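Local coordinates for protein citrinin polyketide synthase (Monascus purpureus, PDB 5MPT) that builds the polyketide precursor of the mycotoxin citrinin, this chain being its S-adenosylmethionine-dependent C-methyltransferase (CMeT) domain, at residues E26-D29 with D30-N34; L37-Y41 with N42-P46; R47-E50 with L51-H55; E171-T174 with D175-K179; P321-D324 with F325-L329. All coordinates share one frame; numbering follows the deposited sequence.

Contact 1: residues E26-D29 with D30-N34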
# COMPACT_ATOMS: atom_id res chain seq x y z
N GLU A 26 15.49 3.05 -14.10
CA GLU A 26 16.83 2.48 -13.99
C GLU A 26 17.49 2.74 -12.64
O GLU A 26 18.45 2.06 -12.32
CB GLU A 26 17.70 3.03 -15.12
CG GLU A 26 17.20 2.54 -16.47
CD GLU A 26 17.94 3.08 -17.68
OE1 GLU A 26 18.84 3.93 -17.52
OE2 GLU A 26 17.60 2.64 -18.80
N ALA A 27 16.98 3.67 -11.85
CA ALA A 27 17.53 3.99 -10.54
C ALA A 27 16.80 3.26 -9.40
O ALA A 27 17.06 3.58 -8.24
CB ALA A 27 17.45 5.49 -10.29
N THR A 28 15.89 2.33 -9.71
CA THR A 28 15.09 1.68 -8.66
C THR A 28 15.96 1.10 -7.54
O THR A 28 15.71 1.38 -6.36
CB THR A 28 14.19 0.58 -9.27
OG1 THR A 28 13.35 1.15 -10.28
CG2 THR A 28 13.29 -0.04 -8.22
N ASP A 29 16.97 0.30 -7.88
CA ASP A 29 17.85 -0.30 -6.87
C ASP A 29 18.60 0.76 -6.08
O ASP A 29 18.83 0.61 -4.88
CB ASP A 29 18.84 -1.24 -7.53
CG ASP A 29 18.22 -2.52 -7.99
OD1 ASP A 29 17.26 -2.98 -7.35
OD2 ASP A 29 18.72 -3.12 -8.96
N ASP A 30 18.96 1.86 -6.74
CA ASP A 30 19.57 2.98 -6.05
C ASP A 30 18.64 3.57 -5.01
O ASP A 30 19.09 3.95 -3.92
CB ASP A 30 19.97 4.09 -7.02
CG ASP A 30 21.04 3.67 -8.05
OD1 ASP A 30 22.18 3.38 -7.64
OD2 ASP A 30 20.76 3.69 -9.27
N PHE A 31 17.35 3.73 -5.34
CA PHE A 31 16.42 4.27 -4.35
C PHE A 31 16.24 3.32 -3.17
O PHE A 31 16.17 3.76 -2.03
CB PHE A 31 15.05 4.61 -4.98
CG PHE A 31 15.05 5.91 -5.72
CD1 PHE A 31 14.87 7.10 -5.04
CD2 PHE A 31 15.39 5.95 -7.05
CE1 PHE A 31 14.95 8.26 -5.67
CE2 PHE A 31 15.46 7.15 -7.70
CZ PHE A 31 15.24 8.31 -7.00
N ILE A 32 16.23 2.01 -3.44
CA ILE A 32 16.08 1.00 -2.40
C ILE A 32 17.26 1.06 -1.43
O ILE A 32 17.08 1.06 -0.20
CB ILE A 32 15.93 -0.38 -3.05
CG1 ILE A 32 14.56 -0.49 -3.73
CG2 ILE A 32 16.11 -1.51 -2.03
CD1 ILE A 32 14.47 -1.65 -4.67
N LEU A 33 18.48 1.12 -1.96
CA LEU A 33 19.66 1.20 -1.10
C LEU A 33 19.70 2.52 -0.33
O LEU A 33 19.91 2.54 0.89
CB LEU A 33 20.93 1.03 -1.93
CG LEU A 33 22.24 0.97 -1.15
CD1 LEU A 33 22.40 -0.24 -0.27
CD2 LEU A 33 23.38 1.07 -2.19
N ASN A 34 19.53 3.64 -1.03
CA ASN A 34 19.61 4.95 -0.38
C ASN A 34 18.57 5.09 0.71
O ASN A 34 18.83 5.68 1.77
CB ASN A 34 19.45 6.05 -1.43
CG ASN A 34 19.01 7.36 -0.82
OD1 ASN A 34 17.81 7.63 -0.67
ND2 ASN A 34 19.99 8.20 -0.47
O HOH W 1 19.59 1.32 -9.80

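Contact 2: residues L37-Y41 with N42-P46. With EDO (1,2-ethanediol), chain C.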
# COMPACT_ATOMS: atom_id res chain seq x y z
N LEU A 37 16.21 0.44 2.57
CA LEU A 37 15.43 -0.76 2.33
C LEU A 37 16.26 -1.92 1.80
O LEU A 37 15.72 -2.99 1.55
CB LEU A 37 14.29 -0.43 1.33
CG LEU A 37 13.05 -1.34 1.41
CD1 LEU A 37 12.33 -1.18 2.74
CD2 LEU A 37 12.16 -1.00 0.20
N GLY A 38 17.58 -1.77 1.65
CA GLY A 38 18.32 -2.83 1.00
C GLY A 38 18.58 -4.08 1.81
O GLY A 38 19.09 -5.05 1.25
N THR A 39 18.18 -4.14 3.07
CA THR A 39 18.20 -5.40 3.80
C THR A 39 16.82 -5.85 4.18
O THR A 39 16.69 -6.79 4.97
CB THR A 39 19.03 -5.28 5.07
OG1 THR A 39 18.50 -4.24 5.90
CG2 THR A 39 20.48 -4.97 4.74
N TYR A 40 15.78 -5.21 3.64
CA TYR A 40 14.44 -5.43 4.19
C TYR A 40 13.94 -6.84 3.93
O TYR A 40 13.42 -7.50 4.84
CB TYR A 40 13.48 -4.40 3.60
CG TYR A 40 12.16 -4.23 4.37
CD1 TYR A 40 12.10 -3.43 5.51
CD2 TYR A 40 10.98 -4.82 3.93
CE1 TYR A 40 10.92 -3.27 6.21
CE2 TYR A 40 9.78 -4.64 4.63
CZ TYR A 40 9.76 -3.84 5.74
OH TYR A 40 8.61 -3.64 6.42
N TYR A 41 14.05 -7.32 2.69
CA TYR A 41 13.49 -8.64 2.38
C TYR A 41 14.21 -9.74 3.15
O TYR A 41 13.57 -10.63 3.73
CB TYR A 41 13.57 -8.90 0.87
CG TYR A 41 12.94 -10.20 0.42
CD1 TYR A 41 11.58 -10.30 0.18
CD2 TYR A 41 13.72 -11.34 0.24
CE1 TYR A 41 11.00 -11.49 -0.23
CE2 TYR A 41 13.15 -12.54 -0.17
CZ TYR A 41 11.79 -12.60 -0.40
OH TYR A 41 11.24 -13.79 -0.81
N ASN A 42 15.53 -9.69 3.19
CA ASN A 42 16.28 -10.79 3.77
C ASN A 42 16.53 -10.65 5.26
O ASN A 42 16.78 -11.67 5.92
CB ASN A 42 17.62 -10.93 3.05
CG ASN A 42 17.45 -11.48 1.65
OD1 ASN A 42 16.64 -12.37 1.41
ND2 ASN A 42 18.22 -10.95 0.70
N GLU A 43 16.51 -9.44 5.82
CA GLU A 43 16.87 -9.28 7.23
C GLU A 43 15.76 -8.73 8.12
O GLU A 43 15.74 -9.05 9.30
CB GLU A 43 18.10 -8.38 7.36
CG GLU A 43 19.37 -8.96 6.76
CD GLU A 43 20.60 -8.08 7.04
OE1 GLU A 43 20.60 -7.33 8.05
OE2 GLU A 43 21.56 -8.15 6.25
N VAL A 44 14.86 -7.90 7.62
CA VAL A 44 13.83 -7.28 8.43
C VAL A 44 12.56 -8.08 8.38
O VAL A 44 12.01 -8.45 9.43
CB VAL A 44 13.60 -5.81 7.99
CG1 VAL A 44 12.77 -5.09 9.01
CG2 VAL A 44 14.92 -5.09 7.88
N MET A 45 12.14 -8.46 7.18
CA MET A 45 10.85 -9.15 7.02
C MET A 45 10.79 -10.49 7.74
O MET A 45 9.72 -10.80 8.28
CB MET A 45 10.51 -9.32 5.53
CG MET A 45 9.93 -8.08 4.90
SD MET A 45 9.61 -8.22 3.10
CE MET A 45 8.72 -9.81 3.14
N PRO A 46 11.83 -11.33 7.77
CA PRO A 46 11.72 -12.55 8.58
C PRO A 46 11.46 -12.25 10.04
O PRO A 46 10.76 -13.02 10.71
CB PRO A 46 13.07 -13.24 8.34
CG PRO A 46 13.48 -12.73 6.96
CD PRO A 46 13.04 -11.31 6.94
C1 EDO C . 19.21 -0.48 6.59
O1 EDO C . 19.74 -1.73 6.13
C2 EDO C . 18.26 -0.75 7.74
O2 EDO C . 17.48 -1.91 7.45
O HOH W 2 19.22 -4.93 8.30

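Contact 3: residues R47-E50 with L51-H55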
# COMPACT_ATOMS: atom_id res chain seq x y z
N ARG A 47 11.91 -11.09 10.52
CA ARG A 47 11.72 -10.78 11.93
C ARG A 47 10.30 -10.29 12.17
O ARG A 47 9.67 -10.65 13.16
CB ARG A 47 12.73 -9.74 12.41
CG ARG A 47 14.15 -10.25 12.33
CD ARG A 47 15.17 -9.22 12.79
NE ARG A 47 15.12 -9.02 14.23
CZ ARG A 47 15.94 -8.23 14.91
NH1 ARG A 47 16.89 -7.54 14.28
NH2 ARG A 47 15.82 -8.15 16.24
N SER A 48 9.77 -9.48 11.26
CA SER A 48 8.39 -9.06 11.43
C SER A 48 7.43 -10.24 11.22
O SER A 48 6.41 -10.33 11.90
CB SER A 48 8.06 -7.90 10.48
OG SER A 48 8.24 -8.23 9.12
N THR A 49 7.76 -11.16 10.31
CA THR A 49 6.93 -12.35 10.12
C THR A 49 6.96 -13.21 11.37
O THR A 49 5.92 -13.75 11.80
CB THR A 49 7.42 -13.15 8.90
OG1 THR A 49 7.31 -12.35 7.72
CG2 THR A 49 6.60 -14.43 8.72
N GLU A 50 8.13 -13.32 11.98
CA GLU A 50 8.25 -14.06 13.23
C GLU A 50 7.35 -13.46 14.32
O GLU A 50 6.74 -14.19 15.11
CB GLU A 50 9.70 -14.07 13.68
CG GLU A 50 9.93 -14.69 15.05
CD GLU A 50 11.39 -14.70 15.40
OE1 GLU A 50 11.95 -13.63 15.72
OE2 GLU A 50 11.98 -15.79 15.32
N LEU A 51 7.33 -12.13 14.42
CA LEU A 51 6.48 -11.47 15.40
C LEU A 51 5.01 -11.73 15.10
O LEU A 51 4.22 -11.99 16.02
CB LEU A 51 6.80 -9.98 15.41
CG LEU A 51 6.00 -9.01 16.28
CD1 LEU A 51 6.16 -9.40 17.77
CD2 LEU A 51 6.46 -7.58 16.03
N CYS A 52 4.60 -11.69 13.83
CA CYS A 52 3.22 -12.01 13.50
C CYS A 52 2.86 -13.42 13.95
O CYS A 52 1.79 -13.67 14.55
CB CYS A 52 2.96 -11.88 12.01
SG CYS A 52 3.13 -10.23 11.27
N VAL A 53 3.72 -14.38 13.60
CA VAL A 53 3.46 -15.77 13.95
C VAL A 53 3.34 -15.92 15.45
O VAL A 53 2.43 -16.59 15.94
CB VAL A 53 4.56 -16.67 13.36
CG1 VAL A 53 4.45 -18.10 13.94
CG2 VAL A 53 4.45 -16.66 11.83
N ALA A 54 4.23 -15.29 16.21
CA ALA A 54 4.16 -15.38 17.67
C ALA A 54 2.85 -14.81 18.18
O ALA A 54 2.22 -15.38 19.08
CB ALA A 54 5.33 -14.64 18.31
N HIS A 55 2.41 -13.69 17.61
CA HIS A 55 1.12 -13.12 17.99
C HIS A 55 -0.02 -14.07 17.66
O HIS A 55 -0.99 -14.19 18.42
CB HIS A 55 0.89 -11.80 17.28
CG HIS A 55 1.57 -10.63 17.88
ND1 HIS A 55 1.37 -10.22 19.18
CD2 HIS A 55 2.43 -9.73 17.34
CE1 HIS A 55 2.06 -9.12 19.41
NE2 HIS A 55 2.71 -8.80 18.31

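Contact 4: residues E171-T174 with D175-K179. With SAH (S-adenosyl-L-homocysteine), chain B.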
# COMPACT_ATOMS: atom_id res chain seq x y z
N GLU A 171 -1.03 7.92 14.62
CA GLU A 171 0.33 8.37 14.38
C GLU A 171 1.17 7.28 13.75
O GLU A 171 1.94 7.54 12.82
CB GLU A 171 0.98 8.83 15.68
CG GLU A 171 2.20 9.69 15.46
CD GLU A 171 2.91 10.04 16.75
OE1 GLU A 171 3.23 9.11 17.52
OE2 GLU A 171 3.15 11.24 16.99
N ILE A 172 1.02 6.05 14.22
CA ILE A 172 1.81 4.95 13.68
C ILE A 172 1.48 4.74 12.21
O ILE A 172 2.38 4.56 11.38
CB ILE A 172 1.56 3.67 14.50
CG1 ILE A 172 2.18 3.81 15.89
CG2 ILE A 172 2.11 2.43 13.78
CD1 ILE A 172 1.78 2.70 16.86
N VAL A 173 0.20 4.75 11.86
CA VAL A 173 -0.16 4.40 10.50
C VAL A 173 0.25 5.51 9.53
O VAL A 173 0.69 5.23 8.40
CB VAL A 173 -1.66 4.05 10.43
CG1 VAL A 173 -2.51 5.27 10.69
CG2 VAL A 173 -1.97 3.42 9.09
N THR A 174 0.15 6.78 9.95
CA THR A 174 0.73 7.88 9.18
C THR A 174 2.22 7.65 8.95
O THR A 174 2.72 7.83 7.84
CB THR A 174 0.53 9.20 9.91
OG1 THR A 174 -0.86 9.49 10.02
CG2 THR A 174 1.23 10.34 9.19
N ASP A 175 2.94 7.29 10.01
CA ASP A 175 4.38 7.08 9.87
C ASP A 175 4.66 5.90 8.96
O ASP A 175 5.62 5.93 8.19
CB ASP A 175 5.01 6.87 11.25
CG ASP A 175 5.17 8.15 12.02
OD1 ASP A 175 4.90 9.23 11.45
OD2 ASP A 175 5.59 8.09 13.20
N VAL A 176 3.83 4.86 9.02
CA VAL A 176 3.97 3.74 8.09
C VAL A 176 3.88 4.25 6.65
O VAL A 176 4.73 3.94 5.81
CB VAL A 176 2.92 2.65 8.38
CG1 VAL A 176 2.86 1.58 7.25
CG2 VAL A 176 3.20 1.99 9.74
N TYR A 177 2.89 5.09 6.38
CA TYR A 177 2.66 5.49 4.99
C TYR A 177 3.65 6.53 4.48
O TYR A 177 3.87 6.57 3.27
CB TYR A 177 1.23 6.04 4.83
CG TYR A 177 0.12 5.03 4.95
CD1 TYR A 177 0.20 3.76 4.37
CD2 TYR A 177 -1.03 5.34 5.65
CE1 TYR A 177 -0.82 2.88 4.46
CE2 TYR A 177 -2.04 4.47 5.75
CZ TYR A 177 -1.94 3.23 5.17
OH TYR A 177 -3.02 2.38 5.28
N ALA A 178 4.21 7.38 5.35
CA ALA A 178 5.09 8.47 4.95
C ALA A 178 6.56 8.17 5.22
O ALA A 178 7.41 8.49 4.36
CB ALA A 178 4.72 9.75 5.71
N LYS A 179 6.87 7.59 6.37
CA LYS A 179 8.24 7.55 6.87
C LYS A 179 8.92 6.20 6.67
O LYS A 179 10.12 6.16 6.37
CB LYS A 179 8.29 7.92 8.35
CG LYS A 179 7.82 9.32 8.65
CD LYS A 179 8.04 9.72 10.12
CE LYS A 179 7.29 11.01 10.46
NZ LYS A 179 5.95 11.13 9.77
N SAH B . -2.20 6.86 -0.06
CA SAH B . -2.49 6.42 1.34
CB SAH B . -2.00 5.04 1.77
CG SAH B . -2.80 3.88 1.22
SD SAH B . -4.26 3.69 2.30
C SAH B . -1.86 7.47 2.29
O SAH B . -2.50 7.54 3.44
OXT SAH B . -0.87 8.12 2.03
C5' SAH B . -5.62 3.58 1.11
C4' SAH B . -6.32 4.92 1.02
O4' SAH B . -7.29 4.78 -0.04
C3' SAH B . -7.09 5.35 2.27
O3' SAH B . -6.81 6.73 2.48
C2' SAH B . -8.56 5.11 1.89
O2' SAH B . -9.45 6.04 2.50
C1' SAH B . -8.51 5.34 0.38
N9 SAH B . -9.57 4.71 -0.40
C8 SAH B . -10.13 3.47 -0.23
N7 SAH B . -11.11 3.21 -1.06
C5 SAH B . -11.21 4.36 -1.82
C6 SAH B . -12.07 4.73 -2.88
N6 SAH B . -13.05 3.95 -3.35
N1 SAH B . -11.90 5.95 -3.42
C2 SAH B . -10.94 6.75 -2.94
N3 SAH B . -10.07 6.51 -1.96
C4 SAH B . -10.27 5.29 -1.43

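Contact 5: residues P321-D324 with F325-L329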
# COMPACT_ATOMS: atom_id res chain seq x y z
N PRO A 321 4.02 -10.54 4.85
CA PRO A 321 3.15 -11.08 5.92
C PRO A 321 2.61 -10.03 6.89
O PRO A 321 1.41 -10.09 7.20
CB PRO A 321 4.05 -12.12 6.60
CG PRO A 321 4.92 -12.60 5.51
CD PRO A 321 5.21 -11.40 4.67
N TRP A 322 3.43 -9.09 7.37
CA TRP A 322 2.89 -8.14 8.34
C TRP A 322 1.79 -7.28 7.75
O TRP A 322 0.88 -6.86 8.48
CB TRP A 322 3.97 -7.24 8.95
CG TRP A 322 4.59 -6.16 8.05
CD1 TRP A 322 5.79 -6.22 7.40
CD2 TRP A 322 4.02 -4.87 7.71
NE1 TRP A 322 6.00 -5.06 6.69
CE2 TRP A 322 4.94 -4.22 6.87
CE3 TRP A 322 2.84 -4.21 8.05
CZ2 TRP A 322 4.71 -2.96 6.38
CZ3 TRP A 322 2.62 -2.98 7.56
CH2 TRP A 322 3.55 -2.35 6.73
N VAL A 323 1.84 -7.00 6.44
CA VAL A 323 0.78 -6.23 5.80
C VAL A 323 -0.53 -7.01 5.82
O VAL A 323 -1.59 -6.50 6.24
CB VAL A 323 1.19 -5.86 4.36
CG1 VAL A 323 0.07 -5.11 3.64
CG2 VAL A 323 2.49 -5.04 4.39
N ASP A 324 -0.51 -8.25 5.34
CA ASP A 324 -1.69 -9.10 5.44
C ASP A 324 -2.16 -9.24 6.88
O ASP A 324 -3.36 -9.22 7.16
CB ASP A 324 -1.41 -10.48 4.85
CG ASP A 324 -1.53 -10.48 3.36
OD1 ASP A 324 -2.56 -9.96 2.89
OD2 ASP A 324 -0.64 -11.01 2.67
N PHE A 325 -1.23 -9.43 7.81
CA PHE A 325 -1.60 -9.72 9.19
C PHE A 325 -2.41 -8.59 9.80
O PHE A 325 -3.35 -8.83 10.57
CB PHE A 325 -0.34 -9.96 10.00
CG PHE A 325 -0.57 -10.26 11.45
CD1 PHE A 325 -1.32 -11.36 11.85
CD2 PHE A 325 -0.05 -9.44 12.44
CE1 PHE A 325 -1.51 -11.63 13.18
CE2 PHE A 325 -0.25 -9.71 13.79
CZ PHE A 325 -1.01 -10.79 14.14
N ILE A 326 -2.06 -7.35 9.46
CA ILE A 326 -2.75 -6.18 10.00
C ILE A 326 -3.95 -5.82 9.16
O ILE A 326 -5.06 -5.69 9.66
CB ILE A 326 -1.81 -4.97 10.05
CG1 ILE A 326 -0.62 -5.30 10.94
CG2 ILE A 326 -2.57 -3.72 10.52
CD1 ILE A 326 0.51 -4.30 10.86
N PHE A 327 -3.71 -5.54 7.88
CA PHE A 327 -4.78 -5.03 7.04
C PHE A 327 -5.81 -6.09 6.74
O PHE A 327 -6.97 -5.75 6.47
CB PHE A 327 -4.19 -4.45 5.76
CG PHE A 327 -3.47 -3.15 5.98
CD1 PHE A 327 -2.14 -3.12 6.31
CD2 PHE A 327 -4.15 -1.95 5.82
CE1 PHE A 327 -1.48 -1.92 6.53
CE2 PHE A 327 -3.48 -0.73 6.00
CZ PHE A 327 -2.16 -0.72 6.36
N GLY A 328 -5.44 -7.37 6.85
CA GLY A 328 -6.42 -8.40 6.61
C GLY A 328 -7.55 -8.40 7.60
O GLY A 328 -8.59 -9.01 7.34
N LEU A 329 -7.40 -7.68 8.72
CA LEU A 329 -8.46 -7.51 9.70
C LEU A 329 -9.52 -6.52 9.26
O LEU A 329 -10.55 -6.41 9.95
CB LEU A 329 -7.91 -7.01 11.03
CG LEU A 329 -7.02 -7.92 11.86
CD1 LEU A 329 -6.44 -7.13 12.99
CD2 LEU A 329 -7.86 -9.07 12.39

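Contact 1: residues E26-D29 with D30-N34
Phe31 turns its CG away from its own carbonyl carbon (chi1 -79°), and this lays the ring back along the helix toward Ala27. Atom CE2 of Phe31 reaches the methyl CB of Ala27 at 3.7 Å. The carbonyl O of Ala27 lies at the edge of the same ring, near its plane, 3.1 Å from Phe31 CD2. That oxygen also accepts the backbone N of Phe31 at 2.9 Å. The next residue, Ile32, sends CG1 and CD1 back over Thr28, and Ile32 CD1 stops 4.1 Å from Thr28 CG2. A water ties the turn together on its polar side. It accepts from Asp30 N, and Asp30 OD2 (2.7 Å from the water) and Glu26 O compete for its protons. The carboxylate of Asp29 is taken up elsewhere, by the backbone N atoms of Thr368 and Arg369. Phe31 and Ile32 both press on helix 181-198, while Thr28 OG1 bonds to Lys25 O and to Gln189. With Ala27 at the N-cap position, the arrangement is the first turn of helix 28-34, in the methyltransferase helix-turn-helix family region.

Contact 2: residues L37-Y41 with N42-P46
The ring of Tyr40 is met obliquely by Met45 and Val44. Met45 CG touches Tyr40 CE2 at 3.5 Å, and Val44 CB comes to Tyr40 CD1 at 3.8 Å. At the edge of the Tyr41 ring, near its plane, lies Asn42 OD1, 3.3 Å from Tyr41 CD2. Ring and amide are turned 76° against each other. This is the first part of helix 40-62, and it contains a wider pi-type turn. Its sign is the bond from Met45 N to Tyr40 O (2.8 Å, 163°), which spans five residues. The same oxygen also accepts Val44 N. With CG opposite the carbonyl carbon (chi1 -81°) and the chain extended at chi2, Met45 carries SD to both rings; the bend at chi3 then turns CE toward Tyr41. SD is 4.8 Å from the Tyr40 centroid and 5.2 Å from that of Tyr41, an oblique Met-aromatic contact with each. Tyr40 OH bonds to Glu138 and Trp322, and its ring meets His135 edge-to-face. Thr39 and Glu43 pass obliquely on the polar side. A water accepts from Thr39 OG1 and donates to Glu43 OE1, and O1 of a bound 1,2-ethanediol donates to Thr39 OG1 at 2.8 Å.

Contact 3: residues R47-E50 with L51-H55
Four backbone hydrogen bonds join residues 47-50 to 51-55, each reaching four residues along the helix. Val53 N to Thr49 O is the shortest, at 2.9 Å, and also the straightest, at 167°. Cys52 N to Ser48 O is 3.0 Å. The bonds from Leu51 N to Arg47 O and from Ala54 N to Glu50 O are alike in length. Together they make regular alpha helix. In Val53, CG1 stands opposite the backbone N (chi1 169°), which leaves CG2 opposite the carbonyl carbon. That second methyl lies 3.3 Å from Thr49 O. It also approaches Thr49 CG2, but only to 4.4 Å, so the side chains themselves touch lightly. Cys52 turns SG back along the helix, to 3.3 Å from Ser48 O. The CB atoms of Leu51 and Ala54 rest against the carbonyl oxygens of Ser48 and Glu50, 3.5 Å away in each case. Three polar side chains of residues 47-50 have their partners elsewhere. The hydroxyls of Ser48 and Thr49 both bond to Met45 O, one turn earlier. Arg47 forms a salt bridge with Asp131. The side chains spread to three neighbours of helix 40-62. Ser48, Leu51 and Cys52 meet helix 136-146. Arg47, Glu50 and Ala54 lie on helix 121-131. Ser48, Thr49, Cys52 and His55 pack on helix 321-327.

Contact 4: residues E171-T174 with D175-K179
Tyr177 starts at CB, which lies 3.7 Å from Val173 O, one turn back in helix 167-178. The first torsion places CG away from the carbonyl carbon of Tyr177 (chi1 -69°), and the ring then lies side by side with Val173, pointing the same way. Tyr177 CG still meets Val173 O, at 3.5 Å. Next, Tyr177 CD2 comes to 3.2 Å from Val173 O, and its approach is oblique. Tyr177 CD2 also faces the carboxylate oxygen O of the bound S-adenosyl-L-homocysteine. Farther out, Tyr177 CE2 meets the methyl Val173 CG2 at 3.5 Å. One ring face carries CB of the ligand, 3.5 Å above the plane and over its centre, and CD1 and CE1 of Tyr177 lie near that atom. At the tip, Tyr177 OH lies 3.5 Å from the ligand sulfur SD. Tyr177 is an active-site residue for methyl transfer, together with His289 and Glu315. The helix thus brings this residue of the ligand pocket against the sulfur of S-adenosyl-L-homocysteine, which would carry the transferred methyl group in the S-adenosylmethionine donor. Tyr177 N also bonds to Val173 O, which fixes the backbone beneath the ring. Around the helix, Val176 CG2 approaches Ile172 CG2, and both side chains touch helix 136-146. Lys179 NZ makes a salt bridge with Asp175 OD1 at 2.7 Å, coming from above the carboxylate plane. Thr174 OG1 is bonded back to Arg170 O.

Contact 5: residues P321-D324 with F325-L329
Ile326 CD1 meets the edge of the Trp322 indole, near its plane, 3.7 Å from Trp322 CE3, the first of the apolar contacts. The indole sits between its own backbone N and carbonyl carbon (chi1 72°). This turns one face toward its neighbour, and Val323 CG2 lies 3.4 Å above the centre of that face. The other methyl, Val323 CG1, reaches Phe327 CD1 at 4.0 Å. Phe325 stacks on the ring of Phe149. The backbone bonds are the second kind. Phe327 N gives Val323 O a bond of 2.8 Å, and the same oxygen lies in plane at the edge of the Phe327 ring. Gly328 N also bonds to Asp324 O at 2.8 Å. Polar side chains form the third kind, and their partners lie in other parts of the chain. Asp324 OD1 bonds to His342 and Trp333, and its OD2 bonds to Gln319. The turn is therefore mostly hydrocarbon, with its buried carboxylate held by several N-H donors. These donors would probably favour the charged form of Asp324, while Phe327 offers an apolar surface beside the active-site Tyr177.

In the fold
Along the chain the contacts come in series, 1 to 5. Contacts 1, 2 and 3 belong to the helix-turn-helix family region. Contact 1 is on helix 28-34, and contacts 2 and 3 share helix 40-62, their centres about 14 Å apart. Contact 4 lies on helix 167-178 and contact 5 on helix 321-327, which follows strand 309-316 of the mixed seven-stranded sheet. Contact 5 touches contacts 2, 3 and 4, with its centre about 11 Å from that of contact 3. Contacts 1 and 3, about 28 Å apart between centres, do not touch. Helix 321-327 thus joins the N-terminal helices to the helix that carries the active-site tyrosine.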